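Local coordinates for protein KLLA0C04147p (Kluyveromyces lactis, PDB 5WVR) that probably binds and transfers sterols, this chain being its C-terminal oxysterol-binding-protein-related domain, crystallised with cholesterol inside, at residues K55-M60 with A118-P123; W46-S51 with M60-S65; F168-F173 with K181-W186. One frame throughout, in Å; residues are numbered along the deposited sequence.

Contact 1. Residues K55-M60 with A118-P123. With CLR (cholesterol), chain B.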
loop_
_atom_site.group_PDB
_atom_site.type_symbol
_atom_site.label_atom_id
_atom_site.label_comp_id
_atom_site.label_asym_id
_atom_site.label_seq_id
_atom_site.Cartn_x
_atom_site.Cartn_y
_atom_site.Cartn_z
ATOM N N LYS A 55 -22.082 -1.685 11.111
ATOM C CA LYS A 55 -21.493 -2.800 10.377
ATOM C C LYS A 55 -20.052 -2.485 9.975
ATOM O O LYS A 55 -19.603 -1.333 9.999
ATOM C CB LYS A 55 -22.308 -3.151 9.121
ATOM C CG LYS A 55 -23.527 -4.075 9.320
ATOM C CD LYS A 55 -24.701 -3.349 9.938
ATOM C CE LYS A 55 -25.986 -4.180 9.873
ATOM N NZ LYS A 55 -27.193 -3.407 10.352
ATOM N N ASP A 56 -19.330 -3.546 9.619
ATOM C CA ASP A 56 -17.993 -3.513 9.048
ATOM C C ASP A 56 -18.099 -3.395 7.532
ATOM O O ASP A 56 -19.114 -3.754 6.941
ATOM C CB ASP A 56 -17.239 -4.788 9.433
ATOM C CG ASP A 56 -15.804 -4.791 8.960
ATOM O OD1 ASP A 56 -15.557 -5.169 7.798
ATOM O OD2 ASP A 56 -14.908 -4.426 9.752
ATOM N N MET A 57 -17.030 -2.894 6.896
ATOM C CA MET A 57 -17.061 -2.742 5.441
ATOM C C MET A 57 -17.308 -4.079 4.744
ATOM O O MET A 57 -17.996 -4.133 3.715
ATOM C CB MET A 57 -15.767 -2.112 4.936
ATOM C CG MET A 57 -15.604 -2.224 3.417
ATOM S SD MET A 57 -14.046 -1.607 2.740
ATOM C CE MET A 57 -12.848 -2.748 3.459
ATOM N N THR A 58 -16.778 -5.135 5.307
ATOM C CA THR A 58 -16.905 -6.442 4.736
ATOM C C THR A 58 -18.170 -7.162 5.146
ATOM O O THR A 58 -18.395 -8.248 4.738
ATOM C CB THR A 58 -15.685 -7.301 5.057
ATOM O OG1 THR A 58 -15.817 -7.802 6.366
ATOM C CG2 THR A 58 -14.466 -6.493 5.009
ATOM N N ARG A 59 -18.993 -6.527 5.953
ATOM C CA ARG A 59 -20.257 -7.104 6.390
ATOM C C ARG A 59 -21.447 -6.396 5.762
ATOM O O ARG A 59 -22.552 -6.671 6.109
ATOM C CB ARG A 59 -20.343 -7.055 7.908
ATOM C CG ARG A 59 -21.390 -7.935 8.550
ATOM C CD ARG A 59 -20.844 -9.302 8.946
ATOM N NE ARG A 59 -20.586 -10.190 7.820
ATOM C CZ ARG A 59 -19.407 -10.362 7.248
ATOM N NH1 ARG A 59 -18.362 -9.689 7.674
ATOM N NH2 ARG A 59 -19.285 -11.169 6.214
ATOM N N MET A 60 -21.195 -5.501 4.812
ATOM C CA MET A 60 -22.198 -4.733 4.122
ATOM C C MET A 60 -22.330 -5.055 2.641
ATOM O O MET A 60 -21.342 -5.295 2.005
ATOM C CB MET A 60 -21.768 -3.272 4.162
ATOM C CG MET A 60 -22.063 -2.485 5.417
ATOM S SD MET A 60 -21.338 -0.841 5.434
ATOM C CE MET A 60 -21.328 -0.374 7.117
ATOM N N ALA A 118 -15.076 4.402 -2.493
ATOM C CA ALA A 118 -15.624 3.169 -3.037
ATOM C C ALA A 118 -14.939 2.019 -2.330
ATOM O O ALA A 118 -13.834 2.170 -1.811
ATOM C CB ALA A 118 -15.428 3.073 -4.551
ATOM N N LYS A 119 -15.616 0.884 -2.287
ATOM C CA LYS A 119 -15.099 -0.289 -1.593
ATOM C C LYS A 119 -14.226 -1.091 -2.556
ATOM O O LYS A 119 -14.697 -1.436 -3.647
ATOM C CB LYS A 119 -16.257 -1.140 -1.080
ATOM C CG LYS A 119 -15.868 -2.472 -0.462
ATOM C CD LYS A 119 -17.127 -3.249 -0.098
ATOM C CE LYS A 119 -16.880 -4.751 -0.003
ATOM N NZ LYS A 119 -18.152 -5.483 0.293
ATOM N N PRO A 120 -12.956 -1.357 -2.242
ATOM C CA PRO A 120 -12.174 -2.265 -3.090
ATOM C C PRO A 120 -12.650 -3.687 -2.879
ATOM O O PRO A 120 -13.311 -4.005 -1.895
ATOM C CB PRO A 120 -10.727 -2.091 -2.596
ATOM C CG PRO A 120 -10.727 -0.897 -1.740
ATOM C CD PRO A 120 -12.129 -0.750 -1.185
ATOM N N PHE A 121 -12.320 -4.553 -3.819
ATOM C CA PHE A 121 -12.676 -5.951 -3.624
ATOM C C PHE A 121 -11.971 -6.501 -2.387
ATOM O O PHE A 121 -10.804 -6.198 -2.107
ATOM C CB PHE A 121 -12.339 -6.793 -4.856
ATOM C CG PHE A 121 -13.416 -6.773 -5.919
ATOM C CD1 PHE A 121 -13.527 -5.705 -6.787
ATOM C CD2 PHE A 121 -14.303 -7.826 -6.055
ATOM C CE1 PHE A 121 -14.508 -5.684 -7.762
ATOM C CE2 PHE A 121 -15.280 -7.818 -7.032
ATOM C CZ PHE A 121 -15.395 -6.740 -7.879
ATOM N N ASN A 122 -12.721 -7.266 -1.627
ATOM C CA ASN A 122 -12.262 -8.003 -0.472
ATOM C C ASN A 122 -11.612 -9.278 -0.999
ATOM O O ASN A 122 -12.282 -10.138 -1.571
ATOM C CB ASN A 122 -13.463 -8.208 0.462
ATOM C CG ASN A 122 -13.138 -8.992 1.711
ATOM O OD1 ASN A 122 -14.019 -9.667 2.244
ATOM N ND2 ASN A 122 -11.889 -8.958 2.160
ATOM N N PRO A 123 -10.295 -9.389 -0.889
ATOM C CA PRO A 123 -9.595 -10.484 -1.554
ATOM C C PRO A 123 -10.037 -11.823 -1.009
ATOM O O PRO A 123 -10.289 -11.973 0.188
ATOM C CB PRO A 123 -8.121 -10.202 -1.234
ATOM C CG PRO A 123 -8.076 -8.735 -1.022
ATOM C CD PRO A 123 -9.354 -8.398 -0.334
HETATM C C1 CLR B . -5.022 3.718 2.480
HETATM C C2 CLR B . -3.514 3.464 2.376
HETATM C C3 CLR B . -3.132 2.166 3.091
HETATM C C4 CLR B . -3.861 0.991 2.434
HETATM C C5 CLR B . -5.368 1.256 2.382
HETATM C C6 CLR B . -6.246 0.274 2.827
HETATM C C7 CLR B . -7.631 0.369 2.877
HETATM C C8 CLR B . -8.180 1.542 2.057
HETATM C C9 CLR B . -7.349 2.815 2.270
HETATM C C10 CLR B . -5.883 2.606 1.868
HETATM C C11 CLR B . -7.991 4.027 1.582
HETATM C C12 CLR B . -9.473 4.210 1.940
HETATM C C13 CLR B . -10.264 2.935 1.636
HETATM C C14 CLR B . -9.632 1.813 2.460
HETATM C C15 CLR B . -10.623 0.670 2.243
HETATM C C16 CLR B . -11.943 1.395 2.523
HETATM C C17 CLR B . -11.664 2.880 2.256
HETATM C C18 CLR B . -10.276 2.617 0.134
HETATM C C19 CLR B . -5.734 2.608 0.342
HETATM C C20 CLR B . -12.789 3.545 1.453
HETATM C C21 CLR B . -12.547 5.052 1.349
HETATM C C22 CLR B . -14.143 3.277 2.119
HETATM C C23 CLR B . -15.309 3.241 1.127
HETATM C C24 CLR B . -16.569 2.620 1.738
HETATM C C25 CLR B . -17.748 2.565 0.759
HETATM C C26 CLR B . -18.268 3.966 0.430
HETATM C C27 CLR B . -18.883 1.689 1.290
HETATM O O1 CLR B . -1.720 1.962 2.998
#

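Contact 2. Residues W46-S51 with M60-S65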
loop_
_atom_site.group_PDB
_atom_site.type_symbol
_atom_site.label_atom_id
_atom_site.label_comp_id
_atom_site.label_asym_id
_atom_site.label_seq_id
_atom_site.Cartn_x
_atom_site.Cartn_y
_atom_site.Cartn_z
ATOM N N TRP A 46 -25.454 7.955 2.049
ATOM C CA TRP A 46 -26.286 7.867 3.245
ATOM C C TRP A 46 -27.525 7.013 3.011
ATOM O O TRP A 46 -27.939 6.268 3.900
ATOM C CB TRP A 46 -26.697 9.269 3.690
ATOM C CG TRP A 46 -27.714 9.291 4.777
ATOM C CD1 TRP A 46 -29.014 9.725 4.677
ATOM C CD2 TRP A 46 -27.537 8.863 6.132
ATOM N NE1 TRP A 46 -29.645 9.604 5.887
ATOM C CE2 TRP A 46 -28.766 9.068 6.797
ATOM C CE3 TRP A 46 -26.468 8.313 6.845
ATOM C CZ2 TRP A 46 -28.951 8.750 8.142
ATOM C CZ3 TRP A 46 -26.649 8.007 8.184
ATOM C CH2 TRP A 46 -27.885 8.230 8.818
ATOM N N SER A 47 -28.151 7.133 1.837
ATOM C CA SER A 47 -29.328 6.318 1.547
ATOM C C SER A 47 -29.027 4.829 1.705
ATOM O O SER A 47 -29.876 4.062 2.174
ATOM C CB SER A 47 -29.849 6.630 0.139
ATOM O OG SER A 47 -29.108 5.961 -0.875
ATOM N N VAL A 48 -27.816 4.410 1.340
ATOM C CA VAL A 48 -27.379 3.027 1.515
ATOM C C VAL A 48 -27.016 2.746 2.971
ATOM O O VAL A 48 -27.416 1.721 3.536
ATOM C CB VAL A 48 -26.176 2.720 0.590
ATOM C CG1 VAL A 48 -25.698 1.314 0.821
ATOM C CG2 VAL A 48 -26.513 2.933 -0.890
ATOM N N LEU A 49 -26.239 3.647 3.599
ATOM C CA LEU A 49 -25.583 3.346 4.868
ATOM C C LEU A 49 -26.493 3.496 6.073
ATOM O O LEU A 49 -26.178 2.941 7.130
ATOM C CB LEU A 49 -24.343 4.229 5.066
ATOM C CG LEU A 49 -23.116 3.931 4.184
ATOM C CD1 LEU A 49 -21.858 4.733 4.605
ATOM C CD2 LEU A 49 -22.806 2.441 4.143
ATOM N N LYS A 50 -27.604 4.226 5.940
ATOM C CA LYS A 50 -28.501 4.473 7.062
ATOM C C LYS A 50 -29.112 3.193 7.621
ATOM O O LYS A 50 -29.521 3.174 8.786
ATOM C CB LYS A 50 -29.620 5.422 6.630
ATOM C CG LYS A 50 -30.548 4.854 5.574
ATOM C CD LYS A 50 -31.637 5.848 5.265
ATOM C CE LYS A 50 -32.416 5.449 4.044
ATOM N NZ LYS A 50 -33.394 6.513 3.718
ATOM N N SER A 51 -29.204 2.138 6.819
ATOM C CA SER A 51 -29.749 0.865 7.268
ATOM C C SER A 51 -28.674 -0.078 7.790
ATOM O O SER A 51 -28.987 -1.196 8.187
ATOM C CB SER A 51 -30.549 0.193 6.125
ATOM O OG SER A 51 -29.802 0.059 4.920
ATOM N N MET A 60 -21.195 -5.501 4.812
ATOM C CA MET A 60 -22.198 -4.733 4.122
ATOM C C MET A 60 -22.330 -5.055 2.641
ATOM O O MET A 60 -21.342 -5.295 2.005
ATOM C CB MET A 60 -21.768 -3.272 4.162
ATOM C CG MET A 60 -22.063 -2.485 5.417
ATOM S SD MET A 60 -21.338 -0.841 5.434
ATOM C CE MET A 60 -21.328 -0.374 7.117
ATOM N N THR A 61 -23.545 -5.034 2.104
ATOM C CA THR A 61 -23.822 -5.173 0.679
ATOM C C THR A 61 -24.102 -3.791 0.106
ATOM O O THR A 61 -24.869 -3.017 0.693
ATOM C CB THR A 61 -25.022 -6.093 0.431
ATOM O OG1 THR A 61 -25.999 -5.884 1.459
ATOM C CG2 THR A 61 -24.608 -7.562 0.413
ATOM N N LEU A 62 -23.513 -3.494 -1.048
ATOM C CA LEU A 62 -23.546 -2.138 -1.577
ATOM C C LEU A 62 -23.797 -2.134 -3.080
ATOM O O LEU A 62 -23.440 -3.089 -3.780
ATOM C CB LEU A 62 -22.222 -1.389 -1.288
ATOM C CG LEU A 62 -21.646 -1.289 0.137
ATOM C CD1 LEU A 62 -20.139 -1.107 0.121
ATOM C CD2 LEU A 62 -22.261 -0.153 0.899
ATOM N N PRO A 63 -24.376 -1.052 -3.605
ATOM C CA PRO A 63 -24.498 -0.912 -5.062
ATOM C C PRO A 63 -23.141 -0.701 -5.716
ATOM O O PRO A 63 -22.165 -0.297 -5.079
ATOM C CB PRO A 63 -25.389 0.325 -5.228
ATOM C CG PRO A 63 -25.142 1.129 -3.978
ATOM C CD PRO A 63 -24.955 0.098 -2.886
ATOM N N VAL A 64 -23.097 -0.980 -7.023
ATOM C CA VAL A 64 -21.832 -0.949 -7.757
ATOM C C VAL A 64 -21.241 0.451 -7.759
ATOM O O VAL A 64 -20.020 0.623 -7.863
ATOM C CB VAL A 64 -22.030 -1.480 -9.191
ATOM C CG1 VAL A 64 -22.962 -0.580 -9.980
ATOM C CG2 VAL A 64 -20.700 -1.603 -9.881
ATOM N N SER A 65 -22.084 1.475 -7.633
ATOM C CA SER A 65 -21.573 2.838 -7.556
ATOM C C SER A 65 -20.587 3.023 -6.409
ATOM O O SER A 65 -19.774 3.956 -6.440
ATOM C CB SER A 65 -22.742 3.816 -7.423
ATOM O OG SER A 65 -23.655 3.622 -8.495
#

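Contact 3. Residues F168-F173 with K181-W186. With CLR (cholesterol), chain B.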
loop_
_atom_site.group_PDB
_atom_site.type_symbol
_atom_site.label_atom_id
_atom_site.label_comp_id
_atom_site.label_asym_id
_atom_site.label_seq_id
_atom_site.Cartn_x
_atom_site.Cartn_y
_atom_site.Cartn_z
ATOM N N PHE A 168 -4.001 -5.201 8.060
ATOM C CA PHE A 168 -5.115 -5.634 8.907
ATOM C C PHE A 168 -5.942 -4.372 9.166
ATOM O O PHE A 168 -5.659 -3.587 10.080
ATOM C CB PHE A 168 -4.578 -6.309 10.218
ATOM C CG PHE A 168 -5.641 -6.861 11.133
ATOM C CD1 PHE A 168 -6.993 -6.807 10.806
ATOM C CD2 PHE A 168 -5.271 -7.464 12.340
ATOM C CE1 PHE A 168 -7.953 -7.319 11.673
ATOM C CE2 PHE A 168 -6.229 -7.985 13.209
ATOM C CZ PHE A 168 -7.563 -7.903 12.878
ATOM N N VAL A 169 -6.946 -4.159 8.324
ATOM C CA VAL A 169 -7.767 -2.955 8.365
ATOM C C VAL A 169 -9.042 -3.268 9.126
ATOM O O VAL A 169 -9.806 -4.165 8.736
ATOM C CB VAL A 169 -8.100 -2.457 6.954
ATOM C CG1 VAL A 169 -9.029 -1.259 7.040
ATOM C CG2 VAL A 169 -6.822 -2.133 6.198
ATOM N N ASP A 170 -9.283 -2.503 10.186
ATOM C CA ASP A 170 -10.432 -2.673 11.064
ATOM C C ASP A 170 -11.344 -1.478 10.838
ATOM O O ASP A 170 -10.917 -0.346 11.055
ATOM C CB ASP A 170 -9.961 -2.752 12.516
ATOM C CG ASP A 170 -11.031 -3.250 13.463
ATOM O OD1 ASP A 170 -11.815 -4.151 13.084
ATOM O OD2 ASP A 170 -11.085 -2.715 14.591
ATOM N N SER A 171 -12.573 -1.715 10.361
ATOM C CA SER A 171 -13.445 -0.620 9.924
ATOM C C SER A 171 -14.788 -0.615 10.649
ATOM O O SER A 171 -15.270 -1.647 11.123
ATOM C CB SER A 171 -13.702 -0.677 8.413
ATOM O OG SER A 171 -14.673 -1.649 8.073
ATOM N N LYS A 172 -15.418 0.556 10.695
ATOM C CA LYS A 172 -16.650 0.718 11.468
ATOM C C LYS A 172 -17.404 1.949 10.989
ATOM O O LYS A 172 -16.856 3.057 11.013
ATOM C CB LYS A 172 -16.334 0.842 12.953
ATOM C CG LYS A 172 -17.545 1.136 13.838
ATOM C CD LYS A 172 -18.551 0.007 13.791
ATOM C CE LYS A 172 -19.041 -0.312 15.178
ATOM N NZ LYS A 172 -17.869 -0.628 16.038
ATOM N N PHE A 173 -18.657 1.770 10.570
ATOM C CA PHE A 173 -19.530 2.913 10.336
ATOM C C PHE A 173 -20.348 3.171 11.602
ATOM O O PHE A 173 -21.128 2.316 12.026
ATOM C CB PHE A 173 -20.421 2.681 9.113
ATOM C CG PHE A 173 -21.411 3.792 8.860
ATOM C CD1 PHE A 173 -20.982 5.096 8.691
ATOM C CD2 PHE A 173 -22.773 3.524 8.791
ATOM C CE1 PHE A 173 -21.890 6.119 8.460
ATOM C CE2 PHE A 173 -23.681 4.539 8.567
ATOM C CZ PHE A 173 -23.236 5.839 8.395
ATOM N N LYS A 181 -8.996 1.756 10.761
ATOM C CA LYS A 181 -7.733 1.719 11.494
ATOM C C LYS A 181 -6.838 0.611 10.944
ATOM O O LYS A 181 -7.315 -0.474 10.586
ATOM C CB LYS A 181 -7.964 1.514 13.004
ATOM C CG LYS A 181 -8.868 2.597 13.636
ATOM C CD LYS A 181 -9.146 2.344 15.104
ATOM C CE LYS A 181 -9.256 3.673 15.878
ATOM N NZ LYS A 181 -10.410 4.511 15.429
ATOM N N HIS A 182 -5.537 0.889 10.873
ATOM C CA HIS A 182 -4.578 -0.035 10.278
ATOM C C HIS A 182 -3.743 -0.622 11.407
ATOM O O HIS A 182 -2.896 0.058 11.994
ATOM C CB HIS A 182 -3.752 0.667 9.201
ATOM C CG HIS A 182 -4.591 1.177 8.068
ATOM N ND1 HIS A 182 -4.539 0.650 6.796
ATOM C CD2 HIS A 182 -5.543 2.140 8.032
ATOM C CE1 HIS A 182 -5.402 1.282 6.020
ATOM N NE2 HIS A 182 -6.038 2.179 6.753
ATOM N N LEU A 183 -4.015 -1.880 11.723
ATOM C CA LEU A 183 -3.498 -2.506 12.923
ATOM C C LEU A 183 -2.120 -3.124 12.740
ATOM O O LEU A 183 -1.435 -3.358 13.736
ATOM C CB LEU A 183 -4.479 -3.580 13.398
ATOM C CG LEU A 183 -5.902 -3.069 13.620
ATOM C CD1 LEU A 183 -6.766 -4.149 14.222
ATOM C CD2 LEU A 183 -5.929 -1.825 14.478
ATOM N N GLY A 184 -1.685 -3.392 11.499
ATOM C CA GLY A 184 -0.424 -4.084 11.307
ATOM C C GLY A 184 0.790 -3.153 11.366
ATOM O O GLY A 184 0.704 -1.944 11.155
ATOM N N LEU A 185 1.944 -3.744 11.652
ATOM C CA LEU A 185 3.223 -3.038 11.673
ATOM C C LEU A 185 3.891 -3.100 10.299
ATOM O O LEU A 185 3.796 -4.111 9.587
ATOM C CB LEU A 185 4.151 -3.661 12.723
ATOM C CG LEU A 185 5.449 -2.940 13.090
ATOM C CD1 LEU A 185 5.140 -1.647 13.785
ATOM C CD2 LEU A 185 6.310 -3.830 13.977
ATOM N N TRP A 186 4.575 -2.017 9.930
ATOM C CA TRP A 186 5.239 -1.936 8.634
ATOM C C TRP A 186 6.751 -1.807 8.800
ATOM O O TRP A 186 7.238 -1.061 9.651
ATOM C CB TRP A 186 4.653 -0.791 7.792
ATOM C CG TRP A 186 3.226 -1.131 7.453
ATOM C CD1 TRP A 186 2.129 -0.841 8.195
ATOM C CD2 TRP A 186 2.763 -1.915 6.337
ATOM N NE1 TRP A 186 0.998 -1.352 7.596
ATOM C CE2 TRP A 186 1.360 -2.016 6.453
ATOM C CE3 TRP A 186 3.391 -2.503 5.235
ATOM C CZ2 TRP A 186 0.579 -2.689 5.518
ATOM C CZ3 TRP A 186 2.604 -3.189 4.298
ATOM C CH2 TRP A 186 1.223 -3.280 4.460
HETATM C C1 CLR B . -5.022 3.718 2.480
HETATM C C2 CLR B . -3.514 3.464 2.376
HETATM C C3 CLR B . -3.132 2.166 3.091
HETATM C C4 CLR B . -3.861 0.991 2.434
HETATM C C5 CLR B . -5.368 1.256 2.382
HETATM C C6 CLR B . -6.246 0.274 2.827
HETATM C C7 CLR B . -7.631 0.369 2.877
HETATM C C8 CLR B . -8.180 1.542 2.057
HETATM C C9 CLR B . -7.349 2.815 2.270
HETATM C C10 CLR B . -5.883 2.606 1.868
HETATM C C11 CLR B . -7.991 4.027 1.582
HETATM C C12 CLR B . -9.473 4.210 1.940
HETATM C C13 CLR B . -10.264 2.935 1.636
HETATM C C14 CLR B . -9.632 1.813 2.460
HETATM C C15 CLR B . -10.623 0.670 2.243
HETATM C C16 CLR B . -11.943 1.395 2.523
HETATM C C17 CLR B . -11.664 2.880 2.256
HETATM C C18 CLR B . -10.276 2.617 0.134
HETATM C C19 CLR B . -5.734 2.608 0.342
HETATM C C20 CLR B . -12.789 3.545 1.453
HETATM C C21 CLR B . -12.547 5.052 1.349
HETATM C C22 CLR B . -14.143 3.277 2.119
HETATM C C23 CLR B . -15.309 3.241 1.127
HETATM C C24 CLR B . -16.569 2.620 1.738
HETATM C C25 CLR B . -17.748 2.565 0.759
HETATM C C26 CLR B . -18.268 3.966 0.430
HETATM C C27 CLR B . -18.883 1.689 1.290
HETATM O O1 CLR B . -1.720 1.962 2.998
HETATM O O HOH W 1 -2.161 -2.542 8.713
#

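Contact 1. Residues K55-M60 with A118-P123
Met57 and Lys119 lie slantwise across each other, CG and SD of Met57 resting against the methylenes of Lys119. Met57 SD is 3.8 Å from Lys119 CG, and Met57 CG sits about as close to the same methylene. Met57 reaches this place because its CG is anti to the backbone N (chi1 167°) and the chain runs straight to sulfur before bending at chi3. The same sulfur approaches cholesterol, 3.7 Å from Met57 SD to C16, so it touches both the lysine and the D ring of the sterol. Pro120 also meets the sterol, its CG lying 4.0 Å from the C18 methyl of cholesterol.

Lys119 stays extended from CG outward and carries its ammonium group past Met57 toward the turn. There Lys119 NZ lies 3.6 Å from Met60 O, with Met57 O at a similar distance; both are too long to count as hydrogen bonds, although the carbonyl oxygens should still be electrostatically favourable neighbours. Lys119 and Asn122 belong to the KPxNP sequence of the OSBP family, and Asn122 also packs on His147 and Pro150 of the EQVSHHPP signature. In relatives these two sequence elements line the phosphoinositide head-group site at the tunnel mouth, and a similar role is probable here.

At the other end of the contact Asn122 OD1 meets Thr58 CB at 4.0 Å, a van der Waals contact of the amide oxygen and not a hydrogen bond. Thr58 is itself held by an Asx turn: its backbone N donates to Asp56 OD1 over 2.8 Å, nearly straight at 167°. Thr58 OG1 gives the same oxygen a second bond, arriving from above the carboxylate plane. Ser171 OG, on strand 161-173, accepts a hydrogen bond from Met57 N.

Contact 2. Residues W46-S51 with M60-S65
Val48 turns CG1 anti to its backbone N (chi1 178°) and sets CG2 beside that nitrogen, so that both methyls of the isopropyl group face the segment 60-65. Leu49, one residue on, has the other arrangement: CG stands anti to the carbonyl carbon (chi1 -72°), and this swings CD2 round to the same segment although its CB bond does not point at that segment.

The two methyls of Val48 divide their partners. CG1 meets Leu62 CD2 at 3.7 Å, the two side chains crossing at about a right angle. CG2 comes tip to tip against the ring of Pro63, 3.8 Å from Pro63 CD, while Pro63 CG is equally near. Leu49 CD2 touches Met60 SD at 3.8 Å, again with the side chains nearly perpendicular; the methionine chain is extended beyond CG and presents its sulfur to the leucine methyl. A looser approach of 4.2 Å joins Leu49 CD2 to Leu62 CD2, leaving the latter methyl in contact with both helix residues. No hydrogen bond crosses between the segments, which hold together by apolar contact alone.

Leu62 has a second partner, for its side chain also touches cholesterol, about 3 Å away between nearest atoms. Through Leu62 the contact itself reaches the end of the iso-octyl chain.

The segment 46-51 carries most of the short helix 45-49, while 60-65 is the loop that passes into a 3-10 turn at Val64 and Ser65 before strand 67-68. Leu49 and Met60 both pack onto Phe173 at the end of strand 161-173 and onto Phe178 at the start of strand 178-190, which places the helix and the loop against one end of this hairpin.

Contact 3. Residues F168-F173 with K181-W186
The hairpin of strands 161-173 and 178-190 belongs to the antiparallel barrel-like fold of oxysterol-binding-protein-related domains, and here it forms part of the wall of the sterol tunnel. Val169 and His182 are cross-strand neighbours in a non-hydrogen-bonded pair, their side chains side by side and pointing the same way, toward the ligand. Val169 CG2 lies 3.6 Å from His182 ND1, oblique to the imidazole. The ring itself meets cholesterol edge-on, with His182 CE1 3.5 Å from C6, close to the ring plane. Its NE2 is hydrogen-bonded to Asn208 on strand 199-211, which should help to fix how the ring is turned.

Asp170 and Lys181 form the next, hydrogen-bonded pair, with side chains on the face away from the sterol. Asp170 N donates to Lys181 O, and Lys181 N returns a bond to Asp170 O, each 2.9 Å long and almost straight. The ammonium of Lys181 makes a salt bridge with Asp179.

Beyond Val169, Leu183 N binds Phe168 O (174° at the hydrogen) where the regular pairing gives way to a loop. Leu183 then lays CD1 over the centre of the Phe168 ring, 3.9 Å from its centroid, in a CH-pi contact; the same methyl touches Asp170 CB. Past this point one water bridges the two diverging segments, accepting from Gly184 N at 3.0 Å and from Phe168 N at 3.3 Å.

Contacts 1 and 2 interlock along the chain in the order 46-51, 55-60, 60-65, 118-123, and contact 3 follows after both. Centres of contacts 1 and 2 are about 11 Å apart, those of 1 and 3 about 13 Å, and those of 2 and 3 about 21 Å. Met60 is common to the first two contacts, and Lys119 packs on Leu62 between them; Ser171 and Phe173 of strand 161-173 bring the hairpin of contact 3 up to both. All three lie in the oxysterol-binding domain along cholesterol, contact 3 beside the B ring, contact 1 at the D ring and tail, contact 2 at the tail's end, consistent with a lining for sterol binding.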